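Local coordinates for sesquisabinene B synthase 2 (Santalum album, PDB 6A2D), which probably cyclises farnesyl diphosphate to the sesquiterpene sesquisabinene B, using magnesium or manganese ions to help draw off the diphosphate, at residues 276-281 with 312-317; 284-289 with 304-309; 408-413 with 475-480; 415-420 with 455-460. All coordinates share one frame; numbering follows the deposited sequence.

How the contacts relate
All four contacts line one pocket of the helical metal-binding domain and touch the same farnesyl diphosphate analogue, 6R2. Contacts 1 and 2 share helix 299-321, with centres 12 Å apart: contact 1 carries the magnesium-binding Asp316 near the head group, and contact 2 borders the hydrocarbon tail. Contacts 3 and 4, centres 11 Å apart, share helix 406-416 and bring Lys476 and Arg457 to the bisphosphonate. The two pairs of contacts meet where Tyr288 CE1 of contact 2 packs 3.8 Å from Phe419 CZ of contact 4, and where Ile312 CD1 of contact 1 lies 3.7 Å from Gly418 O of contact 4. Contacts 2 and 3 lie farthest apart, with centres about 24 Å from each other.

Contact 1: residues 276-281 with 312-317; sequences PFARNG and ITTIDD. With MG (magnesium ion), chain D; MG (magnesium ion), chain E; 6R2 ([bis(chloranyl)-[oxidanyl-[(2~{E},6~{E})-3,7,11-trimethyldodeca-2,6,10-trienoxy]phosphoryl]methyl]phosphonic acid), chain C.
Phe277 turns its CG between its own backbone N and carbonyl carbon (chi1 43°), while Asp317 sets its CG beside its backbone N (chi1 -65°). The two side chains run past each other in opposite directions, ring and carboxylate planes 88° apart. Phe277 CD1 comes 4.1 Å from Asp317 CB, and Phe277 CE1 packs 4.0 Å from Thr314 CG2. Ala278, whose small methyl lets the loop press against helix 299-321, brings CB 3.7 Å from Thr314 OG1, a hydroxyl already bonded to the carbonyl of Ala310. This helix carries the aspartate-rich DDxxD motif of class I terpene synthases. Its Asp316 bridges two magnesium ions, with OD1 2.0 Å from one and OD2 2.1 Å from the other, and Asp320 also binds magnesium. Asp317 reaches the metal site indirectly: its OD1 accepts a hydrogen bond at 2.8 Å from a water bound to the second magnesium ion. Farther along the loop, a type II turn from Ala278 to Gly281 leads into the next helix; a CB on Gly281 would collide with the Ala278 carbonyl. One water links the segments here, donating to Gly281 O and lying 2.6 Å from Thr313 OG1, which is also bonded to Gly309 O.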
# COMPACT_ATOMS: atom_id res chain seq x y z
N PRO A 276 19.45 -11.07 2.17
CA PRO A 276 20.09 -12.01 3.09
C PRO A 276 20.59 -11.34 4.38
O PRO A 276 21.62 -11.70 4.88
CB PRO A 276 21.22 -12.58 2.21
CG PRO A 276 21.62 -11.39 1.38
CD PRO A 276 20.29 -10.71 1.02
N PHE A 277 19.82 -10.40 4.93
CA PHE A 277 20.08 -9.70 6.23
C PHE A 277 18.76 -9.10 6.75
O PHE A 277 17.70 -9.21 6.04
CB PHE A 277 21.18 -8.65 6.06
CG PHE A 277 21.09 -7.81 4.81
CD1 PHE A 277 20.21 -6.72 4.75
CD2 PHE A 277 21.84 -8.11 3.68
CE1 PHE A 277 20.11 -5.96 3.60
CE2 PHE A 277 21.71 -7.37 2.51
CZ PHE A 277 20.83 -6.29 2.47
N ALA A 278 18.78 -8.54 7.96
CA ALA A 278 17.63 -7.80 8.55
C ALA A 278 16.41 -8.74 8.64
O ALA A 278 15.21 -8.29 8.38
CB ALA A 278 17.34 -6.55 7.74
N ARG A 279 16.70 -10.01 8.95
CA ARG A 279 15.71 -11.00 9.45
C ARG A 279 14.91 -10.33 10.56
O ARG A 279 15.52 -9.69 11.41
CB ARG A 279 16.41 -12.26 9.97
CG ARG A 279 15.49 -13.46 10.10
CD ARG A 279 16.20 -14.74 10.51
NE ARG A 279 16.35 -14.80 11.96
CZ ARG A 279 16.20 -15.89 12.72
NH1 ARG A 279 16.34 -15.79 14.03
NH2 ARG A 279 15.91 -17.06 12.18
N ASN A 280 13.58 -10.41 10.48
CA ASN A 280 12.65 -9.87 11.51
C ASN A 280 12.68 -8.33 11.56
O ASN A 280 12.13 -7.79 12.53
CB ASN A 280 12.95 -10.45 12.89
CG ASN A 280 12.56 -11.91 13.00
OD1 ASN A 280 11.49 -12.31 12.53
ND2 ASN A 280 13.43 -12.70 13.60
N GLY A 281 13.26 -7.65 10.57
CA GLY A 281 13.34 -6.19 10.49
C GLY A 281 11.98 -5.54 10.63
O GLY A 281 11.87 -4.55 11.37
N ILE A 312 15.60 1.67 8.52
CA ILE A 312 16.80 1.97 9.35
C ILE A 312 17.51 0.66 9.69
O ILE A 312 18.72 0.59 9.50
CB ILE A 312 16.41 2.78 10.60
CG1 ILE A 312 16.04 4.21 10.24
CG2 ILE A 312 17.52 2.75 11.63
CD1 ILE A 312 15.36 4.96 11.34
N THR A 313 16.78 -0.36 10.16
CA THR A 313 17.39 -1.65 10.55
C THR A 313 18.05 -2.27 9.32
O THR A 313 19.23 -2.74 9.42
CB THR A 313 16.35 -2.61 11.13
OG1 THR A 313 15.77 -1.94 12.24
CG2 THR A 313 16.97 -3.88 11.65
N THR A 314 17.33 -2.28 8.20
CA THR A 314 17.79 -2.87 6.94
C THR A 314 19.06 -2.13 6.49
O THR A 314 20.05 -2.80 6.13
CB THR A 314 16.68 -2.83 5.89
OG1 THR A 314 15.58 -3.58 6.40
CG2 THR A 314 17.12 -3.41 4.57
N ILE A 315 19.02 -0.81 6.45
CA ILE A 315 20.12 -0.05 5.81
C ILE A 315 21.34 -0.00 6.76
O ILE A 315 22.47 -0.02 6.27
CB ILE A 315 19.64 1.30 5.31
CG1 ILE A 315 18.73 1.06 4.10
CG2 ILE A 315 20.80 2.19 4.97
CD1 ILE A 315 17.99 2.30 3.68
N ASP A 316 21.11 0.05 8.07
CA ASP A 316 22.20 -0.16 9.03
C ASP A 316 22.93 -1.48 8.69
O ASP A 316 24.16 -1.46 8.65
CB ASP A 316 21.65 -0.15 10.44
CG ASP A 316 22.77 -0.37 11.42
OD1 ASP A 316 23.55 0.61 11.66
OD2 ASP A 316 22.90 -1.49 11.84
N ASP A 317 22.20 -2.59 8.48
CA ASP A 317 22.81 -3.89 8.10
C ASP A 317 23.52 -3.77 6.73
O ASP A 317 24.63 -4.39 6.58
CB ASP A 317 21.81 -5.05 8.12
CG ASP A 317 21.27 -5.38 9.50
OD1 ASP A 317 21.76 -4.84 10.48
OD2 ASP A 317 20.32 -6.14 9.57
MG MG D . 25.44 0.60 12.42
MG MG E . 24.49 -2.32 12.89
OAG 6R2 C . 25.22 1.02 15.94
PAY 6R2 C . 24.83 -0.41 15.44
OAH 6R2 C . 25.80 -1.52 16.19
OAE 6R2 C . 24.80 -0.64 13.92
CAX 6R2 C . 23.16 -0.77 16.01
CLJ 6R2 C . 22.14 0.36 15.14
CLK 6R2 C . 22.99 -0.48 17.75
PAZ 6R2 C . 22.62 -2.51 15.62
OAI 6R2 C . 23.10 -3.37 16.88
OAF 6R2 C . 23.17 -2.92 14.27
OAT 6R2 C . 20.99 -2.47 15.54
CAQ 6R2 C . 20.13 -2.82 16.59
CAN 6R2 C . 19.60 -1.51 17.12
CAW 6R2 C . 18.14 -1.09 16.95
CAD 6R2 C . 17.11 -2.09 16.41
CAS 6R2 C . 17.67 0.23 17.60
CAP 6R2 C . 17.07 1.10 16.54
CAM 6R2 C . 15.66 0.55 16.38
CAV 6R2 C . 14.84 0.80 15.16
CAC 6R2 C . 15.43 1.55 13.96
CAR 6R2 C . 13.51 0.15 15.07
CAO 6R2 C . 12.44 1.14 14.83
CAL 6R2 C . 12.09 1.86 16.07
CAU 6R2 C . 10.79 2.67 16.16
CAB 6R2 C . 9.71 2.69 15.10
CAA 6R2 C . 10.52 3.44 17.41
O HOH W 1 13.88 -3.56 13.07
O HOH W 2 24.12 -4.04 11.74
O HOH W 3 25.32 2.32 13.43
O HOH W 4 27.38 0.61 13.03
O HOH W 5 26.06 1.62 10.77
O HOH W 6 26.02 -3.32 13.92

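Contact 2: residues 284-289 with 304-309; sequences QSYMYA and MEAKVG. With 6R2 ([bis(chloranyl)-[oxidanyl-[(2~{E},6~{E})-3,7,11-trimethyldodeca-2,6,10-trienoxy]phosphoryl]methyl]phosphonic acid), chain C.
Ser285 reaches straight across to the facing helix: with OG anti to the backbone N (chi1 171°), the hydroxyl donates to Ala306 O at 2.7 Å. It approaches in the carbonyl plane, on a lone pair, at a C=O...OG angle of 115°. The same OG sits 3.2 Å from Gly309 CA, where any CB would clash with it, so glycine suits this position. Next to the serine, Tyr286 presents the edge of its ring, CD1 lying 4.0 Å from Ala306 CB with that methyl near the ring plane; its OH is held beyond by Glu259. One turn on from Ser285, the methyls of Ala289 and Ala306 meet at 4.3 Å. Small residues at these crossing points let the short helical segments come to 8.1 Å between axes, at 136° between their directions, within the all-helical terpene synthase domain. On the pocket side, Tyr288 lays one ring face over the ligand tail, CG 3.6 Å from CAL of 6R2, and Gly309 CA approaches CAO of 6R2 to 3.4 Å. With its proton turned to Ala306 O, the Ser285 hydroxyl is satisfied within the protein, which probably keeps this wall compatible with an apolar isoprenoid chain.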
# COMPACT_ATOMS: atom_id res chain seq x y z
N GLN A 284 10.16 -6.44 14.17
CA GLN A 284 10.90 -5.77 15.28
C GLN A 284 10.66 -4.25 15.25
O GLN A 284 10.41 -3.69 16.31
CB GLN A 284 12.35 -6.21 15.28
CG GLN A 284 12.44 -7.70 15.64
CD GLN A 284 13.76 -8.25 16.13
OE1 GLN A 284 14.79 -8.24 15.44
NE2 GLN A 284 13.72 -8.84 17.32
N SER A 285 10.62 -3.63 14.07
CA SER A 285 10.33 -2.18 13.96
C SER A 285 8.92 -1.92 14.47
O SER A 285 8.71 -1.00 15.28
CB SER A 285 10.51 -1.69 12.56
OG SER A 285 10.02 -0.35 12.47
N TYR A 286 7.97 -2.75 14.07
CA TYR A 286 6.55 -2.54 14.43
C TYR A 286 6.36 -2.75 15.94
O TYR A 286 5.74 -1.90 16.61
CB TYR A 286 5.60 -3.43 13.63
CG TYR A 286 4.17 -3.16 13.96
CD1 TYR A 286 3.56 -1.99 13.57
CD2 TYR A 286 3.47 -3.99 14.82
CE1 TYR A 286 2.25 -1.71 13.93
CE2 TYR A 286 2.17 -3.72 15.20
CZ TYR A 286 1.55 -2.59 14.72
OH TYR A 286 0.26 -2.30 15.10
N MET A 287 7.03 -3.75 16.51
CA MET A 287 6.93 -4.00 17.97
C MET A 287 7.49 -2.80 18.76
O MET A 287 6.96 -2.52 19.81
CB MET A 287 7.66 -5.29 18.35
CG MET A 287 6.86 -6.53 17.89
SD MET A 287 7.66 -8.06 18.36
CE MET A 287 7.59 -7.95 20.14
N TYR A 288 8.54 -2.17 18.27
CA TYR A 288 9.16 -0.95 18.83
C TYR A 288 8.18 0.20 18.69
O TYR A 288 7.97 0.92 19.65
CB TYR A 288 10.46 -0.63 18.09
CG TYR A 288 11.62 -0.25 18.95
CD1 TYR A 288 11.58 0.88 19.74
CD2 TYR A 288 12.80 -0.95 18.88
CE1 TYR A 288 12.67 1.27 20.48
CE2 TYR A 288 13.92 -0.56 19.60
CZ TYR A 288 13.85 0.55 20.41
OH TYR A 288 14.97 0.95 21.13
N ALA A 289 7.60 0.35 17.50
CA ALA A 289 6.62 1.42 17.22
C ALA A 289 5.49 1.36 18.27
O ALA A 289 5.06 2.43 18.70
CB ALA A 289 6.12 1.29 15.80
N MET A 304 3.72 4.60 9.37
CA MET A 304 4.83 5.29 8.68
C MET A 304 6.09 5.17 9.54
O MET A 304 7.16 4.94 8.95
CB MET A 304 4.48 6.73 8.35
CG MET A 304 3.54 6.82 7.13
SD MET A 304 3.16 8.52 6.68
CE MET A 304 1.75 8.83 7.76
N GLU A 305 6.01 5.33 10.88
CA GLU A 305 7.20 5.20 11.75
C GLU A 305 7.74 3.77 11.61
O GLU A 305 8.98 3.60 11.61
CB GLU A 305 6.89 5.50 13.21
CG GLU A 305 6.51 6.95 13.46
CD GLU A 305 7.64 7.90 13.18
OE1 GLU A 305 8.73 7.75 13.81
OE2 GLU A 305 7.41 8.82 12.40
N ALA A 306 6.85 2.77 11.58
CA ALA A 306 7.26 1.34 11.48
C ALA A 306 7.98 1.11 10.14
O ALA A 306 8.97 0.37 10.08
CB ALA A 306 6.07 0.42 11.63
N LYS A 307 7.49 1.70 9.07
CA LYS A 307 8.18 1.61 7.76
C LYS A 307 9.56 2.24 7.88
O LYS A 307 10.54 1.61 7.48
CB LYS A 307 7.43 2.34 6.65
CG LYS A 307 6.13 1.69 6.24
CD LYS A 307 5.55 2.40 5.06
CE LYS A 307 4.32 1.72 4.53
NZ LYS A 307 3.91 2.42 3.31
N VAL A 308 9.68 3.40 8.50
CA VAL A 308 11.01 4.03 8.62
C VAL A 308 11.94 3.15 9.49
O VAL A 308 13.08 2.91 9.07
CB VAL A 308 10.92 5.47 9.14
CG1 VAL A 308 12.30 6.04 9.38
CG2 VAL A 308 10.13 6.37 8.20
N GLY A 309 11.46 2.60 10.62
CA GLY A 309 12.29 1.71 11.47
C GLY A 309 12.79 0.48 10.75
O GLY A 309 13.97 0.06 10.93
OAG 6R2 C . 25.22 1.02 15.94
PAY 6R2 C . 24.83 -0.41 15.44
OAH 6R2 C . 25.80 -1.52 16.19
OAE 6R2 C . 24.80 -0.64 13.92
CAX 6R2 C . 23.16 -0.77 16.01
CLJ 6R2 C . 22.14 0.36 15.14
CLK 6R2 C . 22.99 -0.48 17.75
PAZ 6R2 C . 22.62 -2.51 15.62
OAI 6R2 C . 23.10 -3.37 16.88
OAF 6R2 C . 23.17 -2.92 14.27
OAT 6R2 C . 20.99 -2.47 15.54
CAQ 6R2 C . 20.13 -2.82 16.59
CAN 6R2 C . 19.60 -1.51 17.12
CAW 6R2 C . 18.14 -1.09 16.95
CAD 6R2 C . 17.11 -2.09 16.41
CAS 6R2 C . 17.67 0.23 17.60
CAP 6R2 C . 17.07 1.10 16.54
CAM 6R2 C . 15.66 0.55 16.38
CAV 6R2 C . 14.84 0.80 15.16
CAC 6R2 C . 15.43 1.55 13.96
CAR 6R2 C . 13.51 0.15 15.07
CAO 6R2 C . 12.44 1.14 14.83
CAL 6R2 C . 12.09 1.86 16.07
CAU 6R2 C . 10.79 2.67 16.16
CAB 6R2 C . 9.71 2.69 15.10
CAA 6R2 C . 10.52 3.44 17.41

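Contact 3: residues 408-413 with 475-480. With 6R2 ([bis(chloranyl)-[oxidanyl-[(2~{E},6~{E})-3,7,11-trimethyldodeca-2,6,10-trienoxy]phosphoryl]methyl]phosphonic acid), chain C.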
# COMPACT_ATOMS: atom_id res chain seq x y z
N GLU A 408 32.77 12.31 21.95
CA GLU A 408 32.88 12.27 20.47
C GLU A 408 31.97 11.17 19.94
O GLU A 408 31.21 11.44 19.01
CB GLU A 408 34.30 11.89 20.12
CG GLU A 408 34.60 11.79 18.64
CD GLU A 408 36.09 11.61 18.35
OE1 GLU A 408 36.85 11.39 19.30
OE2 GLU A 408 36.48 11.71 17.17
N TYR A 409 32.06 9.97 20.52
CA TYR A 409 31.27 8.81 20.09
C TYR A 409 29.77 9.17 20.18
O TYR A 409 29.10 9.03 19.18
CB TYR A 409 31.64 7.56 20.87
CG TYR A 409 30.66 6.44 20.65
CD1 TYR A 409 30.72 5.64 19.54
CD2 TYR A 409 29.66 6.19 21.57
CE1 TYR A 409 29.83 4.60 19.35
CE2 TYR A 409 28.77 5.16 21.41
CZ TYR A 409 28.81 4.40 20.27
OH TYR A 409 27.90 3.39 20.11
N LEU A 410 29.30 9.77 21.26
CA LEU A 410 27.84 9.91 21.48
C LEU A 410 27.25 11.00 20.58
O LEU A 410 26.09 10.85 20.16
CB LEU A 410 27.55 10.21 22.95
CG LEU A 410 27.73 9.03 23.89
CD1 LEU A 410 27.33 9.46 25.29
CD2 LEU A 410 26.92 7.82 23.46
N ASP A 411 27.99 12.08 20.30
CA ASP A 411 27.45 13.13 19.40
C ASP A 411 27.14 12.51 18.03
O ASP A 411 26.15 12.93 17.46
CB ASP A 411 28.36 14.35 19.32
CG ASP A 411 28.13 15.27 20.52
OD1 ASP A 411 26.94 15.37 21.01
OD2 ASP A 411 29.12 15.87 20.97
N ASN A 412 27.90 11.55 17.56
CA ASN A 412 27.62 10.82 16.28
C ASN A 412 26.64 9.65 16.49
O ASN A 412 25.73 9.47 15.65
CB ASN A 412 28.90 10.29 15.68
CG ASN A 412 28.69 9.78 14.29
OD1 ASN A 412 28.36 10.55 13.40
ND2 ASN A 412 28.93 8.50 14.09
N ALA A 413 26.79 8.89 17.56
CA ALA A 413 26.02 7.65 17.78
C ALA A 413 24.55 7.95 18.15
O ALA A 413 23.70 7.10 17.88
CB ALA A 413 26.73 6.73 18.77
N LEU A 475 33.93 1.02 19.31
CA LEU A 475 32.85 1.96 18.91
C LEU A 475 31.53 1.59 19.62
O LEU A 475 30.45 1.61 18.95
CB LEU A 475 32.69 1.95 17.38
CG LEU A 475 33.96 2.22 16.56
CD1 LEU A 475 33.61 2.71 15.16
CD2 LEU A 475 34.88 3.22 17.26
N LYS A 476 31.56 1.33 20.93
CA LYS A 476 30.34 1.40 21.76
C LYS A 476 30.66 2.16 23.04
O LYS A 476 31.83 2.26 23.36
CB LYS A 476 29.79 -0.01 22.01
CG LYS A 476 29.44 -0.79 20.75
CD LYS A 476 28.07 -0.49 20.16
CE LYS A 476 27.72 -1.42 19.01
NZ LYS A 476 26.27 -1.63 18.85
N SER A 477 29.64 2.73 23.67
CA SER A 477 29.70 3.60 24.85
C SER A 477 30.71 3.06 25.89
O SER A 477 31.51 3.83 26.39
CB SER A 477 28.33 3.72 25.47
OG SER A 477 27.42 4.41 24.62
N ILE A 478 30.55 1.81 26.32
CA ILE A 478 31.29 1.27 27.49
C ILE A 478 32.78 1.26 27.12
O ILE A 478 33.56 1.81 27.86
CB ILE A 478 30.75 -0.11 27.92
CG1 ILE A 478 29.35 0.01 28.53
CG2 ILE A 478 31.71 -0.77 28.89
CD1 ILE A 478 28.66 -1.29 28.84
N GLN A 479 33.14 0.74 25.95
CA GLN A 479 34.55 0.61 25.52
C GLN A 479 35.14 2.00 25.26
O GLN A 479 36.33 2.20 25.59
CB GLN A 479 34.66 -0.30 24.29
CG GLN A 479 36.10 -0.62 23.91
CD GLN A 479 36.87 -1.41 24.95
OE1 GLN A 479 37.87 -0.95 25.49
NE2 GLN A 479 36.41 -2.61 25.24
N CYS A 480 34.37 2.94 24.70
CA CYS A 480 34.87 4.31 24.46
C CYS A 480 35.26 4.92 25.82
O CYS A 480 36.30 5.53 25.88
CB CYS A 480 33.87 5.22 23.76
SG CYS A 480 33.73 4.83 22.01
OAG 6R2 C . 25.22 1.02 15.94
PAY 6R2 C . 24.83 -0.41 15.44
OAH 6R2 C . 25.80 -1.52 16.19
OAE 6R2 C . 24.80 -0.64 13.92
CAX 6R2 C . 23.16 -0.77 16.01
CLJ 6R2 C . 22.14 0.36 15.14
CLK 6R2 C . 22.99 -0.48 17.75
PAZ 6R2 C . 22.62 -2.51 15.62
OAI 6R2 C . 23.10 -3.37 16.88
OAF 6R2 C . 23.17 -2.92 14.27
OAT 6R2 C . 20.99 -2.47 15.54
CAQ 6R2 C . 20.13 -2.82 16.59
CAN 6R2 C . 19.60 -1.51 17.12
CAW 6R2 C . 18.14 -1.09 16.95
CAD 6R2 C . 17.11 -2.09 16.41
CAS 6R2 C . 17.67 0.23 17.60
CAP 6R2 C . 17.07 1.10 16.54
CAM 6R2 C . 15.66 0.55 16.38
CAV 6R2 C . 14.84 0.80 15.16
CAC 6R2 C . 15.43 1.55 13.96
CAR 6R2 C . 13.51 0.15 15.07
CAO 6R2 C . 12.44 1.14 14.83
CAL 6R2 C . 12.09 1.86 16.07
CAU 6R2 C . 10.79 2.67 16.16
CAB 6R2 C . 9.71 2.69 15.10
CAA 6R2 C . 10.52 3.44 17.41
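Tyr409 drives its ring, CG anti to the backbone N (chi1 169°), against the turn that opens helix 477-485, and most of the contact is van der Waals. The peptide carbon of Lys476 lies over one face, 3.8 Å above the plane toward the rim, and Ala413 CB covers the opposite face. Tyr409 CE2 lies 3.4 Å from Ser477 N. Leu410 adds a methyl-to-hydroxyl contact, CD2 3.6 Å from Ser477 OG. A sulfur-aromatic contact supplements these: Cys480 SG stands 4.3 Å from the centroid of the Tyr409 ring, 35° off the normal, and also 3.6 Å from Tyr409 CB. Polar bonds gather at the tips, where Tyr409 OH and Ser477 OG share Asp461 OD2. Lys476, bent at chi2 and long enough to reach the pocket, donates from NZ to OAH of 6R2 at 2.7 Å, a charge suited to the bisphosphonate at the diphosphate end of the class I terpene synthase pocket. A leucine in place of Tyr409 would probably deprive Asp461 of one hydroxyl partner and Cys480 of its ring, opening a gap beside the turn. Helix 447-462 packs alongside, Arg457 against Tyr409 and Ile458 against Leu410, while helix 377-400 flanks Asn412 and Ala413.

Contact 4: residues 415-420 with 455-460; sequences VSIGFP and LCRIIN. With 6R2 ([bis(chloranyl)-[oxidanyl-[(2~{E},6~{E})-3,7,11-trimethyldodeca-2,6,10-trienoxy]phosphoryl]methyl]phosphonic acid), chain C.
Arg457 meets Ile417 and Ser416 at the break between helices 406-416 and 419-430, a break of the kind found beside the active site in the class I terpene synthase fold. At the base of its chain, Arg457 CB lies 4.2 Å from Ile417 CG2. CG stands anti to the backbone N, and bends at chi2 and chi3 then curl the chain toward the pocket, CD passing the hydroxyl of Tyr409. NE is held by Ala413 O. At CZ the guanidinium is roofed by Ile417, whose CD1 lies 3.7 Å above the centre of one face, an apolar cover for a flat cation. Both terminal nitrogens grip the bisphosphonate oxygen OAG of 6R2, NH2 at 3.0 Å and NH1 at 3.2 Å, while NH1 also forms a salt bridge with Asp461. NH2 further makes a weak bond to Ser416 OG at 2.8 Å, strongly bent at 120°; that hydroxyl is hydrogen-bonded to Glu394, a magnesium ligand. Gly418 takes a positive phi at which a CB would jam against the preceding carbonyl. Just after this glycine, Phe419 offers one ring face to Cys456 SG, 3.8 Å from the centroid and 14° off the normal, and Phe419 CE1 borders the ligand's terminal methyl CAA. Replacing Phe419 by alanine would probably strip Cys456 of its aromatic partner and open a gap beside the isoprenoid tail. Asn460, a residue of a further magnesium site though bound to neither ion here, brings OD1 to 3.1 Å from chlorine CLK of 6R2.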
# COMPACT_ATOMS: atom_id res chain seq x y z
N VAL A 415 22.88 10.02 16.50
CA VAL A 415 22.34 10.14 15.12
C VAL A 415 22.24 8.75 14.51
O VAL A 415 21.20 8.42 13.92
CB VAL A 415 23.17 11.05 14.21
CG1 VAL A 415 22.53 11.10 12.83
CG2 VAL A 415 23.32 12.45 14.77
N SER A 416 23.28 7.94 14.67
CA SER A 416 23.41 6.66 13.94
C SER A 416 22.38 5.66 14.46
O SER A 416 22.07 4.74 13.72
CB SER A 416 24.82 6.10 14.03
OG SER A 416 25.05 5.51 15.31
N ILE A 417 21.88 5.80 15.69
CA ILE A 417 20.87 4.87 16.24
C ILE A 417 19.54 5.07 15.47
O ILE A 417 18.72 4.12 15.44
CB ILE A 417 20.73 5.05 17.78
CG1 ILE A 417 19.90 3.94 18.43
CG2 ILE A 417 20.19 6.40 18.16
CD1 ILE A 417 20.63 2.64 18.52
N GLY A 418 19.32 6.24 14.84
CA GLY A 418 18.16 6.44 13.95
C GLY A 418 17.03 7.23 14.61
O GLY A 418 16.03 7.57 13.93
N PHE A 419 17.14 7.59 15.89
CA PHE A 419 16.00 8.24 16.59
C PHE A 419 15.83 9.70 16.18
O PHE A 419 14.71 10.18 16.15
CB PHE A 419 16.03 8.03 18.10
CG PHE A 419 15.55 6.65 18.46
CD1 PHE A 419 14.19 6.34 18.41
CD2 PHE A 419 16.44 5.62 18.62
CE1 PHE A 419 13.75 5.03 18.56
CE2 PHE A 419 15.99 4.33 18.82
CZ PHE A 419 14.65 4.03 18.79
N PRO A 420 16.86 10.48 15.77
CA PRO A 420 16.59 11.77 15.15
C PRO A 420 15.73 11.63 13.89
O PRO A 420 14.74 12.34 13.78
CB PRO A 420 17.96 12.37 14.90
CG PRO A 420 18.80 11.68 15.98
CD PRO A 420 18.29 10.24 15.95
N LEU A 455 19.84 8.84 25.06
CA LEU A 455 19.31 7.74 25.91
C LEU A 455 19.11 6.49 25.07
O LEU A 455 19.61 5.39 25.46
CB LEU A 455 18.00 8.21 26.55
CG LEU A 455 18.16 8.94 27.87
CD1 LEU A 455 16.87 9.59 28.26
CD2 LEU A 455 18.65 7.99 28.95
N CYS A 456 18.45 6.61 23.91
CA CYS A 456 18.20 5.43 23.07
C CYS A 456 19.52 4.72 22.69
O CYS A 456 19.54 3.45 22.63
CB CYS A 456 17.40 5.80 21.84
SG CYS A 456 15.71 6.28 22.25
N ARG A 457 20.57 5.49 22.36
CA ARG A 457 21.90 4.97 21.99
C ARG A 457 22.57 4.35 23.20
O ARG A 457 22.99 3.21 23.10
CB ARG A 457 22.79 6.08 21.42
CG ARG A 457 24.26 5.72 21.31
CD ARG A 457 24.48 4.40 20.61
NE ARG A 457 24.17 4.43 19.19
CZ ARG A 457 24.28 3.40 18.39
NH1 ARG A 457 24.63 2.23 18.88
NH2 ARG A 457 24.03 3.54 17.09
N ILE A 458 22.59 5.03 24.32
CA ILE A 458 23.33 4.49 25.49
C ILE A 458 22.59 3.24 25.99
O ILE A 458 23.24 2.26 26.37
CB ILE A 458 23.44 5.59 26.56
CG1 ILE A 458 24.58 6.54 26.21
CG2 ILE A 458 23.61 5.01 27.93
CD1 ILE A 458 24.56 7.75 27.09
N ILE A 459 21.27 3.27 26.01
CA ILE A 459 20.48 2.09 26.49
C ILE A 459 20.78 0.89 25.59
O ILE A 459 21.00 -0.21 26.11
CB ILE A 459 18.99 2.43 26.53
CG1 ILE A 459 18.70 3.44 27.64
CG2 ILE A 459 18.18 1.14 26.71
CD1 ILE A 459 17.36 4.11 27.49
N ASN A 460 20.76 1.07 24.28
CA ASN A 460 21.10 -0.00 23.31
C ASN A 460 22.52 -0.51 23.61
O ASN A 460 22.70 -1.75 23.66
CB ASN A 460 21.00 0.51 21.89
CG ASN A 460 20.91 -0.59 20.86
OD1 ASN A 460 21.91 -1.27 20.58
ND2 ASN A 460 19.76 -0.68 20.22
OAG 6R2 C . 25.22 1.02 15.94
PAY 6R2 C . 24.83 -0.41 15.44
OAH 6R2 C . 25.80 -1.52 16.19
OAE 6R2 C . 24.80 -0.64 13.92
CAX 6R2 C . 23.16 -0.77 16.01
CLJ 6R2 C . 22.14 0.36 15.14
CLK 6R2 C . 22.99 -0.48 17.75
PAZ 6R2 C . 22.62 -2.51 15.62
OAI 6R2 C . 23.10 -3.37 16.88
OAF 6R2 C . 23.17 -2.92 14.27
OAT 6R2 C . 20.99 -2.47 15.54
CAQ 6R2 C . 20.13 -2.82 16.59
CAN 6R2 C . 19.60 -1.51 17.12
CAW 6R2 C . 18.14 -1.09 16.95
CAD 6R2 C . 17.11 -2.09 16.41
CAS 6R2 C . 17.67 0.23 17.60
CAP 6R2 C . 17.07 1.10 16.54
CAM 6R2 C . 15.66 0.55 16.38
CAV 6R2 C . 14.84 0.80 15.16
CAC 6R2 C . 15.43 1.55 13.96
CAR 6R2 C . 13.51 0.15 15.07
CAO 6R2 C . 12.44 1.14 14.83
CAL 6R2 C . 12.09 1.86 16.07
CAU 6R2 C . 10.79 2.67 16.16
CAB 6R2 C . 9.71 2.69 15.10
CAA 6R2 C . 10.52 3.44 17.41